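Local coordinates for protein enoyl-CoA hydratase (Mycobacterium thermoresistibile, PDB 3T3W) that probably catalyses the hydration of enoyl-CoA thioesters in lipid metabolism and carries a bound zinc ion, at residues 33-38 and 70-75; 39-44 and 77-82; 66-71 and 114-119; 118-123 and 138-143. All coordinates share one frame; numbering follows the deposited sequence.

Contact 1: residues 33-38 and 70-75; sequences ITLNRP and LRANGK. With EDO (1,2-ethanediol), chain B.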
loop_
_atom_site.group_PDB
_atom_site.type_symbol
_atom_site.label_atom_id
_atom_site.label_comp_id
_atom_site.label_asym_id
_atom_site.label_seq_id
_atom_site.Cartn_x
_atom_site.Cartn_y
_atom_site.Cartn_z
ATOM N N ILE F 33 22.422 1.479 -27.615
ATOM C CA ILE F 33 21.597 0.429 -28.191
ATOM C C ILE F 33 20.665 1.112 -29.196
ATOM O O ILE F 33 19.845 1.958 -28.822
ATOM C CB ILE F 33 20.728 -0.267 -27.109
ATOM C CG1 ILE F 33 21.595 -0.846 -25.979
ATOM C CG2 ILE F 33 19.813 -1.326 -27.735
ATOM C CD1 ILE F 33 20.851 -1.415 -24.771
ATOM N N THR F 34 20.783 0.735 -30.467
ATOM C CA THR F 34 19.998 1.326 -31.519
ATOM C C THR F 34 18.992 0.352 -32.133
ATOM O O THR F 34 19.379 -0.733 -32.592
ATOM C CB THR F 34 20.906 1.861 -32.653
ATOM O OG1 THR F 34 21.736 2.903 -32.143
ATOM C CG2 THR F 34 20.048 2.403 -33.818
ATOM N N LEU F 35 17.715 0.741 -32.151
ATOM C CA LEU F 35 16.679 0.044 -32.910
ATOM C C LEU F 35 16.921 0.301 -34.380
ATOM O O LEU F 35 16.865 1.429 -34.826
ATOM C CB LEU F 35 15.293 0.536 -32.520
ATOM C CG LEU F 35 14.932 0.557 -31.025
ATOM C CD1 LEU F 35 13.485 1.076 -30.873
ATOM C CD2 LEU F 35 15.144 -0.814 -30.401
ATOM N N ASN F 36 17.256 -0.753 -35.121
ATOM C CA ASN F 36 17.653 -0.624 -36.521
ATOM C C ASN F 36 16.725 -1.433 -37.430
ATOM O O ASN F 36 17.169 -2.293 -38.199
ATOM C CB ASN F 36 19.105 -1.045 -36.706
ATOM C CG ASN F 36 19.642 -0.675 -38.069
ATOM O OD1 ASN F 36 19.226 0.315 -38.648
ATOM N ND2 ASN F 36 20.532 -1.515 -38.616
ATOM N N ARG F 37 15.428 -1.164 -37.319
ATOM C CA ARG F 37 14.433 -1.668 -38.251
ATOM C C ARG F 37 13.600 -0.522 -38.849
ATOM O O ARG F 37 12.353 -0.534 -38.814
ATOM C CB ARG F 37 13.538 -2.701 -37.545
ATOM C CG ARG F 37 12.819 -3.632 -38.479
ATOM C CD ARG F 37 11.777 -4.465 -37.757
ATOM N NE ARG F 37 11.090 -5.327 -38.726
ATOM C CZ ARG F 37 9.991 -6.016 -38.450
ATOM N NH1 ARG F 37 9.442 -5.927 -37.273
ATOM N NH2 ARG F 37 9.433 -6.785 -39.366
ATOM N N PRO F 38 14.272 0.472 -39.456
ATOM C CA PRO F 38 13.542 1.675 -39.885
ATOM C C PRO F 38 12.584 1.407 -41.052
ATOM O O PRO F 38 11.561 2.111 -41.227
ATOM C CB PRO F 38 14.655 2.595 -40.349
ATOM C CG PRO F 38 15.792 1.673 -40.755
ATOM C CD PRO F 38 15.723 0.615 -39.688
ATOM N N LEU F 70 19.358 4.351 -25.234
ATOM C CA LEU F 70 18.478 3.662 -26.191
ATOM C C LEU F 70 17.998 4.690 -27.216
ATOM O O LEU F 70 17.415 5.730 -26.854
ATOM C CB LEU F 70 17.276 3.044 -25.491
ATOM C CG LEU F 70 16.234 2.385 -26.416
ATOM C CD1 LEU F 70 16.857 1.106 -27.018
ATOM C CD2 LEU F 70 14.975 2.118 -25.579
ATOM N N ARG F 71 18.272 4.400 -28.479
ATOM C CA ARG F 71 17.893 5.262 -29.584
ATOM C C ARG F 71 17.389 4.424 -30.757
ATOM O O ARG F 71 17.388 3.194 -30.712
ATOM C CB ARG F 71 19.064 6.147 -30.011
ATOM C CG ARG F 71 20.291 5.380 -30.507
ATOM C CD ARG F 71 21.474 6.222 -30.969
ATOM N NE ARG F 71 21.086 7.065 -32.087
ATOM C CZ ARG F 71 21.024 6.643 -33.356
ATOM N NH1 ARG F 71 21.328 5.384 -33.693
ATOM N NH2 ARG F 71 20.631 7.483 -34.300
ATOM N N ALA F 72 16.993 5.086 -31.830
ATOM C CA ALA F 72 16.334 4.410 -32.952
ATOM C C ALA F 72 16.702 5.108 -34.260
ATOM O O ALA F 72 16.715 6.346 -34.318
ATOM C CB ALA F 72 14.833 4.413 -32.773
ATOM N N ASN F 73 16.990 4.304 -35.287
ATOM C CA ASN F 73 17.251 4.833 -36.631
ATOM C C ASN F 73 15.986 5.196 -37.370
ATOM O O ASN F 73 14.914 4.624 -37.152
ATOM C CB ASN F 73 18.080 3.872 -37.452
ATOM C CG ASN F 73 19.548 3.883 -37.049
ATOM O OD1 ASN F 73 20.042 4.851 -36.419
ATOM N ND2 ASN F 73 20.247 2.796 -37.359
ATOM N N GLY F 74 16.111 6.202 -38.240
ATOM C CA GLY F 74 15.007 6.646 -39.070
ATOM C C GLY F 74 14.114 7.719 -38.481
ATOM O O GLY F 74 14.463 8.429 -37.528
ATOM N N LYS F 75 12.946 7.856 -39.084
ATOM C CA LYS F 75 12.055 8.960 -38.760
ATOM C C LYS F 75 11.312 8.768 -37.433
ATOM O O LYS F 75 10.927 9.753 -36.802
ATOM C CB LYS F 75 10.965 9.099 -39.842
HETATM C C1 EDO B . 10.400 -9.428 -41.283
HETATM O O1 EDO B . 9.932 -8.141 -41.689
HETATM C C2 EDO B . 11.893 -9.586 -41.574
HETATM O O2 EDO B . 12.658 -8.519 -40.966
#

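Contact 2: residues 39-44 and 77-82; sequences EAANAQ and FSAGHD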
loop_
_atom_site.group_PDB
_atom_site.type_symbol
_atom_site.label_atom_id
_atom_site.label_comp_id
_atom_site.label_asym_id
_atom_site.label_seq_id
_atom_site.Cartn_x
_atom_site.Cartn_y
_atom_site.Cartn_z
ATOM N N GLU F 39 12.906 0.399 -41.839
ATOM C CA GLU F 39 11.988 -0.018 -42.916
ATOM C C GLU F 39 10.572 -0.380 -42.415
ATOM O O GLU F 39 9.613 -0.381 -43.203
ATOM C CB GLU F 39 12.603 -1.155 -43.744
ATOM C CG GLU F 39 12.702 -2.524 -43.030
ATOM C CD GLU F 39 13.932 -2.721 -42.108
ATOM O OE1 GLU F 39 14.663 -1.762 -41.705
ATOM O OE2 GLU F 39 14.158 -3.906 -41.766
ATOM N N ALA F 40 10.446 -0.767 -41.144
ATOM C CA ALA F 40 9.168 -1.088 -40.533
ATOM C C ALA F 40 8.818 -0.093 -39.414
ATOM O O ALA F 40 8.003 -0.391 -38.545
ATOM C CB ALA F 40 9.191 -2.523 -39.982
ATOM N N ALA F 41 9.439 1.093 -39.442
ATOM C CA ALA F 41 9.274 2.097 -38.379
ATOM C C ALA F 41 9.535 1.503 -37.000
ATOM O O ALA F 41 8.893 1.892 -36.021
ATOM C CB ALA F 41 7.889 2.774 -38.439
ATOM N N ASN F 42 10.525 0.609 -36.940
ATOM C CA ASN F 42 10.921 -0.050 -35.704
ATOM C C ASN F 42 9.790 -0.777 -35.010
ATOM O O ASN F 42 9.743 -0.874 -33.790
ATOM C CB ASN F 42 11.684 0.925 -34.789
ATOM C CG ASN F 42 12.960 1.402 -35.444
ATOM O OD1 ASN F 42 13.705 0.597 -36.051
ATOM N ND2 ASN F 42 13.206 2.720 -35.399
ATOM N N ALA F 43 8.875 -1.316 -35.813
ATOM C CA ALA F 43 7.876 -2.232 -35.298
ATOM C C ALA F 43 8.595 -3.403 -34.673
ATOM O O ALA F 43 9.628 -3.870 -35.197
ATOM C CB ALA F 43 6.943 -2.693 -36.426
ATOM N N GLN F 44 8.051 -3.894 -33.559
ATOM C CA GLN F 44 8.741 -4.885 -32.735
ATOM C C GLN F 44 8.158 -6.279 -32.917
ATOM O O GLN F 44 7.044 -6.535 -32.475
ATOM C CB GLN F 44 8.593 -4.502 -31.273
ATOM C CG GLN F 44 9.022 -3.070 -30.952
ATOM C CD GLN F 44 8.413 -2.636 -29.630
ATOM O OE1 GLN F 44 8.262 -3.446 -28.710
ATOM N NE2 GLN F 44 7.989 -1.366 -29.558
ATOM N N PHE F 77 10.708 6.553 -33.677
ATOM C CA PHE F 77 11.225 5.738 -32.613
ATOM C C PHE F 77 10.674 4.291 -32.646
ATOM O O PHE F 77 11.441 3.348 -32.696
ATOM C CB PHE F 77 10.909 6.398 -31.260
ATOM C CG PHE F 77 11.430 5.617 -30.065
ATOM C CD1 PHE F 77 12.783 5.663 -29.719
ATOM C CD2 PHE F 77 10.578 4.867 -29.276
ATOM C CE1 PHE F 77 13.267 4.976 -28.611
ATOM C CE2 PHE F 77 11.053 4.210 -28.139
ATOM C CZ PHE F 77 12.398 4.232 -27.838
ATOM N N SER F 78 9.359 4.140 -32.589
ATOM C CA SER F 78 8.714 2.817 -32.757
ATOM C C SER F 78 7.217 2.919 -32.963
ATOM O O SER F 78 6.492 3.527 -32.161
ATOM C CB SER F 78 8.981 1.899 -31.580
ATOM O OG SER F 78 8.362 0.604 -31.817
ATOM N N ALA F 79 6.757 2.265 -34.018
ATOM C CA ALA F 79 5.334 2.140 -34.333
ATOM C C ALA F 79 4.627 1.136 -33.419
ATOM O O ALA F 79 3.393 1.017 -33.492
ATOM C CB ALA F 79 5.154 1.738 -35.810
ATOM N N GLY F 80 5.382 0.440 -32.567
ATOM C CA GLY F 80 4.807 -0.531 -31.602
ATOM C C GLY F 80 5.011 -1.981 -31.987
ATOM O O GLY F 80 5.946 -2.322 -32.721
ATOM N N HIS F 81 4.123 -2.837 -31.507
ATOM C CA HIS F 81 4.270 -4.272 -31.715
ATOM C C HIS F 81 3.856 -4.652 -33.120
ATOM O O HIS F 81 2.867 -4.138 -33.643
ATOM C CB HIS F 81 3.416 -5.038 -30.724
ATOM C CG HIS F 81 3.811 -4.811 -29.279
ATOM N ND1 HIS F 81 2.905 -4.818 -28.248
ATOM C CD2 HIS F 81 5.053 -4.533 -28.722
ATOM C CE1 HIS F 81 3.578 -4.573 -27.085
ATOM N NE2 HIS F 81 4.882 -4.378 -27.375
ATOM N N ASP F 82 4.603 -5.552 -33.727
ATOM C CA ASP F 82 4.413 -5.932 -35.141
ATOM C C ASP F 82 3.205 -6.867 -35.179
ATOM O O ASP F 82 3.187 -7.872 -34.490
ATOM C CB ASP F 82 5.727 -6.589 -35.632
ATOM C CG ASP F 82 5.749 -6.934 -37.103
ATOM O OD1 ASP F 82 4.698 -6.977 -37.767
ATOM O OD2 ASP F 82 6.862 -7.213 -37.592
HETATM O O HOH W 1 7.396 -4.140 -26.158
#

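Contact 3: residues 66-71 and 114-119; sequences SVIVLR and RNVPKP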
loop_
_atom_site.group_PDB
_atom_site.type_symbol
_atom_site.label_atom_id
_atom_site.label_comp_id
_atom_site.label_asym_id
_atom_site.label_seq_id
_atom_site.Cartn_x
_atom_site.Cartn_y
_atom_site.Cartn_z
ATOM N N SER F 66 28.969 2.521 -17.961
ATOM C CA SER F 66 28.342 3.231 -16.821
ATOM C C SER F 66 26.909 3.710 -17.120
ATOM O O SER F 66 26.090 3.806 -16.198
ATOM C CB SER F 66 29.150 4.466 -16.407
ATOM O OG SER F 66 30.411 4.108 -15.843
ATOM N N VAL F 67 26.618 4.003 -18.393
ATOM C CA VAL F 67 25.298 4.536 -18.803
ATOM C C VAL F 67 24.863 3.864 -20.099
ATOM O O VAL F 67 25.685 3.595 -20.989
ATOM C CB VAL F 67 25.376 6.083 -19.014
ATOM C CG1 VAL F 67 24.050 6.708 -19.461
ATOM C CG2 VAL F 67 25.827 6.792 -17.718
ATOM N N ILE F 68 23.563 3.659 -20.214
ATOM C CA ILE F 68 22.941 3.059 -21.378
ATOM C C ILE F 68 22.108 4.118 -22.073
ATOM O O ILE F 68 21.297 4.823 -21.436
ATOM C CB ILE F 68 22.038 1.888 -20.967
ATOM C CG1 ILE F 68 22.899 0.798 -20.290
ATOM C CG2 ILE F 68 21.229 1.368 -22.181
ATOM C CD1 ILE F 68 22.169 -0.309 -19.528
ATOM N N VAL F 69 22.303 4.219 -23.379
ATOM C CA VAL F 69 21.482 5.050 -24.238
ATOM C C VAL F 69 20.687 4.159 -25.195
ATOM O O VAL F 69 21.276 3.328 -25.883
ATOM C CB VAL F 69 22.324 6.072 -25.039
ATOM C CG1 VAL F 69 21.456 6.775 -26.133
ATOM C CG2 VAL F 69 22.992 7.082 -24.121
ATOM N N LEU F 70 19.358 4.351 -25.234
ATOM C CA LEU F 70 18.478 3.662 -26.191
ATOM C C LEU F 70 17.998 4.690 -27.216
ATOM O O LEU F 70 17.415 5.730 -26.854
ATOM C CB LEU F 70 17.276 3.044 -25.491
ATOM C CG LEU F 70 16.234 2.385 -26.416
ATOM C CD1 LEU F 70 16.857 1.106 -27.018
ATOM C CD2 LEU F 70 14.975 2.118 -25.579
ATOM N N ARG F 71 18.272 4.400 -28.479
ATOM C CA ARG F 71 17.893 5.262 -29.584
ATOM C C ARG F 71 17.389 4.424 -30.757
ATOM O O ARG F 71 17.388 3.194 -30.712
ATOM C CB ARG F 71 19.064 6.147 -30.011
ATOM C CG ARG F 71 20.291 5.380 -30.507
ATOM C CD ARG F 71 21.474 6.222 -30.969
ATOM N NE ARG F 71 21.086 7.065 -32.087
ATOM C CZ ARG F 71 21.024 6.643 -33.356
ATOM N NH1 ARG F 71 21.328 5.384 -33.693
ATOM N NH2 ARG F 71 20.631 7.483 -34.300
ATOM N N ARG F 114 13.824 -1.857 -16.765
ATOM C CA ARG F 114 13.549 -0.881 -15.735
ATOM C C ARG F 114 14.515 -1.020 -14.561
ATOM O O ARG F 114 14.949 0.000 -13.989
ATOM C CB ARG F 114 12.082 -0.985 -15.284
ATOM C CG ARG F 114 11.619 0.069 -14.287
ATOM C CD ARG F 114 11.647 -0.450 -12.857
ATOM N NE ARG F 114 10.930 0.470 -11.960
ATOM C CZ ARG F 114 10.773 0.264 -10.650
ATOM N NH1 ARG F 114 11.321 -0.813 -10.068
ATOM N NH2 ARG F 114 10.067 1.154 -9.945
ATOM N N ASN F 115 14.813 -2.262 -14.187
ATOM C CA ASN F 115 15.600 -2.569 -12.995
ATOM C C ASN F 115 17.104 -2.702 -13.211
ATOM O O ASN F 115 17.859 -2.929 -12.246
ATOM C CB ASN F 115 15.025 -3.818 -12.316
ATOM C CG ASN F 115 13.675 -3.539 -11.685
ATOM O OD1 ASN F 115 13.532 -2.532 -10.966
ATOM N ND2 ASN F 115 12.685 -4.423 -11.924
ATOM N N VAL F 116 17.580 -2.569 -14.457
ATOM C CA VAL F 116 19.016 -2.652 -14.671
ATOM C C VAL F 116 19.704 -1.576 -13.815
ATOM O O VAL F 116 19.280 -0.426 -13.846
ATOM C CB VAL F 116 19.383 -2.521 -16.179
ATOM C CG1 VAL F 116 20.883 -2.224 -16.384
ATOM C CG2 VAL F 116 18.939 -3.761 -16.940
ATOM N N PRO F 117 20.748 -1.937 -13.036
ATOM C CA PRO F 117 21.261 -1.018 -12.010
ATOM C C PRO F 117 22.291 -0.011 -12.505
ATOM O O PRO F 117 23.298 0.216 -11.836
ATOM C CB PRO F 117 21.848 -1.979 -10.980
ATOM C CG PRO F 117 22.361 -3.095 -11.817
ATOM C CD PRO F 117 21.288 -3.297 -12.851
ATOM N N LYS F 118 22.053 0.552 -13.689
ATOM C CA LYS F 118 22.863 1.610 -14.290
ATOM C C LYS F 118 21.876 2.617 -14.883
ATOM O O LYS F 118 20.774 2.235 -15.285
ATOM C CB LYS F 118 23.712 1.052 -15.435
ATOM C CG LYS F 118 24.666 -0.042 -15.017
ATOM C CD LYS F 118 25.558 -0.477 -16.159
ATOM C CE LYS F 118 26.477 -1.579 -15.664
ATOM N NZ LYS F 118 27.429 -2.075 -16.708
ATOM N N PRO F 119 22.257 3.917 -14.968
ATOM C CA PRO F 119 21.382 4.892 -15.587
ATOM C C PRO F 119 21.129 4.595 -17.047
ATOM O O PRO F 119 22.054 4.158 -17.737
ATOM C CB PRO F 119 22.148 6.203 -15.447
ATOM C CG PRO F 119 22.966 5.999 -14.204
ATOM C CD PRO F 119 23.402 4.550 -14.316
#

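Contact 4: residues 118-123 and 138-143; sequences KPSIAA and PCDLII. With EDO (1,2-ethanediol), chain H.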
loop_
_atom_site.group_PDB
_atom_site.type_symbol
_atom_site.label_atom_id
_atom_site.label_comp_id
_atom_site.label_asym_id
_atom_site.label_seq_id
_atom_site.Cartn_x
_atom_site.Cartn_y
_atom_site.Cartn_z
ATOM N N LYS F 118 22.053 0.552 -13.689
ATOM C CA LYS F 118 22.863 1.610 -14.290
ATOM C C LYS F 118 21.876 2.617 -14.883
ATOM O O LYS F 118 20.774 2.235 -15.285
ATOM C CB LYS F 118 23.712 1.052 -15.435
ATOM C CG LYS F 118 24.666 -0.042 -15.017
ATOM C CD LYS F 118 25.558 -0.477 -16.159
ATOM C CE LYS F 118 26.477 -1.579 -15.664
ATOM N NZ LYS F 118 27.429 -2.075 -16.708
ATOM N N PRO F 119 22.257 3.917 -14.968
ATOM C CA PRO F 119 21.382 4.892 -15.587
ATOM C C PRO F 119 21.129 4.595 -17.047
ATOM O O PRO F 119 22.054 4.158 -17.737
ATOM C CB PRO F 119 22.148 6.203 -15.447
ATOM C CG PRO F 119 22.966 5.999 -14.204
ATOM C CD PRO F 119 23.402 4.550 -14.316
ATOM N N SER F 120 19.892 4.823 -17.496
ATOM C CA SER F 120 19.523 4.659 -18.898
ATOM C C SER F 120 18.741 5.853 -19.392
ATOM O O SER F 120 17.946 6.475 -18.663
ATOM C CB SER F 120 18.716 3.393 -19.117
ATOM O OG SER F 120 17.517 3.410 -18.314
ATOM N N ILE F 121 18.956 6.166 -20.653
ATOM C CA ILE F 121 18.338 7.320 -21.273
ATOM C C ILE F 121 17.758 6.907 -22.613
ATOM O O ILE F 121 18.474 6.324 -23.437
ATOM C CB ILE F 121 19.387 8.440 -21.535
ATOM C CG1 ILE F 121 20.173 8.803 -20.264
ATOM C CG2 ILE F 121 18.695 9.663 -22.131
ATOM C CD1 ILE F 121 21.417 9.698 -20.475
ATOM N N ALA F 122 16.472 7.169 -22.845
ATOM C CA ALA F 122 15.866 6.991 -24.177
ATOM C C ALA F 122 15.877 8.305 -24.957
ATOM O O ALA F 122 15.520 9.354 -24.397
ATOM C CB ALA F 122 14.422 6.471 -24.057
ATOM N N ALA F 123 16.244 8.235 -26.233
ATOM C CA ALA F 123 16.171 9.331 -27.201
ATOM C C ALA F 123 15.025 9.032 -28.152
ATOM O O ALA F 123 15.097 8.060 -28.924
ATOM C CB ALA F 123 17.484 9.434 -27.981
ATOM N N PRO F 138 10.777 2.125 -19.559
ATOM C CA PRO F 138 11.759 1.488 -18.634
ATOM C C PRO F 138 13.075 2.266 -18.437
ATOM O O PRO F 138 13.824 1.987 -17.512
ATOM C CB PRO F 138 12.008 0.111 -19.271
ATOM C CG PRO F 138 10.683 -0.144 -19.964
ATOM C CD PRO F 138 10.338 1.174 -20.595
ATOM N N CYS F 139 13.383 3.174 -19.359
ATOM C CA CYS F 139 14.557 4.008 -19.216
ATOM C C CYS F 139 14.332 5.023 -18.088
ATOM O O CYS F 139 13.212 5.443 -17.814
ATOM C CB CYS F 139 14.902 4.719 -20.531
ATOM S SG CYS F 139 15.405 3.601 -21.884
ATOM N N ASP F 140 15.413 5.412 -17.443
ATOM C CA ASP F 140 15.356 6.361 -16.363
ATOM C C ASP F 140 14.949 7.755 -16.809
ATOM O O ASP F 140 14.156 8.403 -16.125
ATOM C CB ASP F 140 16.684 6.415 -15.609
ATOM C CG ASP F 140 17.013 5.096 -14.941
ATOM O OD1 ASP F 140 16.120 4.565 -14.226
ATOM O OD2 ASP F 140 18.120 4.573 -15.201
ATOM N N LEU F 141 15.571 8.232 -17.878
ATOM C CA LEU F 141 15.358 9.554 -18.437
ATOM C C LEU F 141 14.911 9.418 -19.887
ATOM O O LEU F 141 15.303 8.455 -20.595
ATOM C CB LEU F 141 16.652 10.359 -18.408
ATOM C CG LEU F 141 17.461 10.354 -17.100
ATOM C CD1 LEU F 141 18.720 11.248 -17.236
ATOM C CD2 LEU F 141 16.622 10.848 -15.916
ATOM N N ILE F 142 14.055 10.344 -20.308
ATOM C CA ILE F 142 13.643 10.441 -21.726
ATOM C C ILE F 142 13.941 11.834 -22.291
ATOM O O ILE F 142 13.534 12.866 -21.718
ATOM C CB ILE F 142 12.174 10.067 -21.949
ATOM C CG1 ILE F 142 11.860 8.638 -21.433
ATOM C CG2 ILE F 142 11.836 10.208 -23.456
ATOM C CD1 ILE F 142 10.373 8.256 -21.455
ATOM N N ILE F 143 14.682 11.858 -23.408
ATOM C CA ILE F 143 14.920 13.090 -24.170
ATOM C C ILE F 143 14.116 12.926 -25.464
ATOM O O ILE F 143 14.241 11.904 -26.136
ATOM C CB ILE F 143 16.437 13.273 -24.461
ATOM C CG1 ILE F 143 17.297 13.181 -23.152
ATOM C CG2 ILE F 143 16.728 14.604 -25.222
ATOM C CD1 ILE F 143 16.965 14.170 -22.058
HETATM C C1 EDO H . 11.260 6.697 -14.790
HETATM O O1 EDO H . 12.454 7.126 -14.201
HETATM C C2 EDO H . 10.430 5.940 -13.796
HETATM O O2 EDO H . 11.127 4.712 -13.493
HETATM O O HOH W 2 16.362 1.333 -16.903
#

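Contact 1: residues 33-38 and 70-75
The guanidinium of Arg71 meets Thr34 with its edge: NH1 donates to OG1 of Thr34 at 3.0 Å, the hydroxyl lying in the guanidinium plane. The same nitrogen also reaches OD1 of Asn73, while NE forms a salt bridge with Asp207, so three partners fix the rotation of the group. At the edge of the Arg37 guanidinium, NH2 donates to O1 of an ethanediol (2.7 Å), probably from the crystallisation liquor, and NH1 is salt-bridged to Asp82. CG2 of Thr34 rests over one face of the Asn73 amide, 3.6 Å from its CG. At the edge of that amide, ND2 donates in its own plane to OD1 of Asn36 (3.0 Å), but approaches from above the Asn36 carbonyl plane, and the two amides stand 88° apart. Behind this polar chain run the parallel-strand bonds Arg71 N to Ile33 O (2.9 Å), Leu35 N to Arg71 O, and Asn73 N to Leu35 O. The other sheet face is apolar, with CD1 of Leu70 against CG2 of Ile33 (3.9 Å) and Leu52 of helix 46-61 packing on Ile33, Leu35 and Leu70. Strands 30-35 and 67-72 and helix 46-61 form a beta-alpha-beta unit of the crotonase fold.

Contact 2: residues 39-44 and 77-82
Phe77 meets Asn42 through its carbonyl oxygen, which accepts from Asn42 ND2 at 3.3 Å with the donor well above the carbonyl plane. Asn42 OD1 in turn accepts from the backbone N of Arg37, and ND2 also serves Asn73 O. The next residue, Ser78, carries the polar centre. With OG anti to its own backbone N (chi1 -178°), the hydroxyl donates to Asn42 O at 2.8 Å and accepts from Gln44 NE2 at 3.0 Å. The hydrogen bond from NE2 is nearly straight (176°) and lies in the Gln44 amide plane. Gly80 N gives the same oxygen a third bond, closing an ST turn. Ala79 follows with its N bonded to Ala41 O and its CB on the Ala41 methyl (3.9 Å). Gly80 O then accepts from Gln44 N at 2.8 Å, and the backbone angles at Gly80 would press a CB against the preceding carbonyl. At His81 the ring turns its edge to Gln44: CD2 lies 3.4 Å from OE1, the amide and ring planes stand 86° apart, and a water joins Gln44 OE1 to His81 NE2. The ring also stacks on Tyr106 and touches the zinc ligand Glu163. Asp82 N returns to Gln44 O (2.9 Å), while its carboxylate forms a salt bridge with Arg37. In crotonase relatives the peptide N-H just after this Ala-Gly pair helps form the oxyanion hole; the dense bonding through Ser78 and Gln44 probably sets the path of that backbone here.

Contact 3: residues 66-71 and 114-119
Ile68 lays its CD1 against CG1 of Val116 at 3.9 Å, the two side chains crossing at about a right angle. With CG1 anti to the carbonyl carbon (chi1 -62°) and the chain extended beyond it, the Ile68 methyl reaches the turn that leaves helix 95-115. A single hydrogen bond joins the two backbones: Ile68 N donates to Pro119 O over 2.9 Å, in the carbonyl plane and close to straight at 167°. The same oxygen receives a CA-H contact from Val67, its CA 3.4 Å away, and Val67 CG1 lies beside it. One residue earlier, the carbonyl oxygen of Ser66 faces aliphatic hydrogens, with CD of the Pro119 ring 3.4 Å off and CB of Lys118 at 3.7 Å. The extended Lys118 chain carries NZ on to Ala59 O near the end of helix 46-61 and to Val65 O just before strand 67-72. Here the loop from helix 95-115 feeds strand 120-124 into the sheet beside strand 67-72. Ile68 is backed by Trp56 and Ala59 of helix 46-61, Val67 packs against Ala214 and Ile217 of helix 206-217, and Phe181 of a neighbouring subunit rests on Pro119.

Contact 4: residues 118-123 and 138-143
Ala122 fits closely into the second segment: its N bonds to Leu141 O and its O to Ile143 N, each at 2.8 Å, while its methyl lies 3.7 Å from the SG of Cys139. On one sheet face Ile121 touches two residues of the next strand. Its CG2 runs alongside Ile143, 3.9 Å from CG1, whereas CG1 of Ile121 reaches Leu141 CD1 at a slacker 4.2 Å; Thr210 of helix 206-217 packs on Ile121 and Ile143 there. The strands are parallel, 24° apart along their short axes, and are adjacent members of the central sheet of the crotonase fold. Towards the start of both segments the regular ladder gives way to side-chain bonds and a bound water. Ser120 places OG between the backbone N and the carbonyl carbon (chi1 59°), where it accepts from Asp140 N at 3.0 Å and donates to a water that bridges to Pro138 O. In return Asp140 OD2 accepts from Ser120 N, on its anti side, at 2.9 Å. Next to this pair comes the first ladder bond, Leu141 N to Ser120 O (3.1 Å). The carboxylate is held from outside as well: OD2 by Lys229, and OD1 by Lys177 of a neighbouring subunit, two cations that would probably keep it ionised. An ethanediol, probably from the crystallisation liquor, donates to Asp140 O and also meets that Lys177.

How the contacts relate
Contacts 1, 3 and 4 are cut from one sheet: strand 67-72 pairs with 30-35 in contact 1 and, along its other edge, meets Pro119 in contact 3 and strand 120-124 of contact 4, where Leu70 N and Ile121 O are 2.8 Å apart. Contacts 3 and 4 share Lys118 and Pro119 and are buried, with a neighbouring subunit close by. Contact 1 is partly exposed and ends in polar side chains; contact 2, in the loops that follow its strands, relies on backbone hydrogen bonds, one isolated bridge, and side-chain bonds gathered on the Ser78 hydroxyl, in place of an extended strand ladder. Arg37 joins these two through Asn42 and Asp82, whereas Phe77 packs against Leu70 in the sheet.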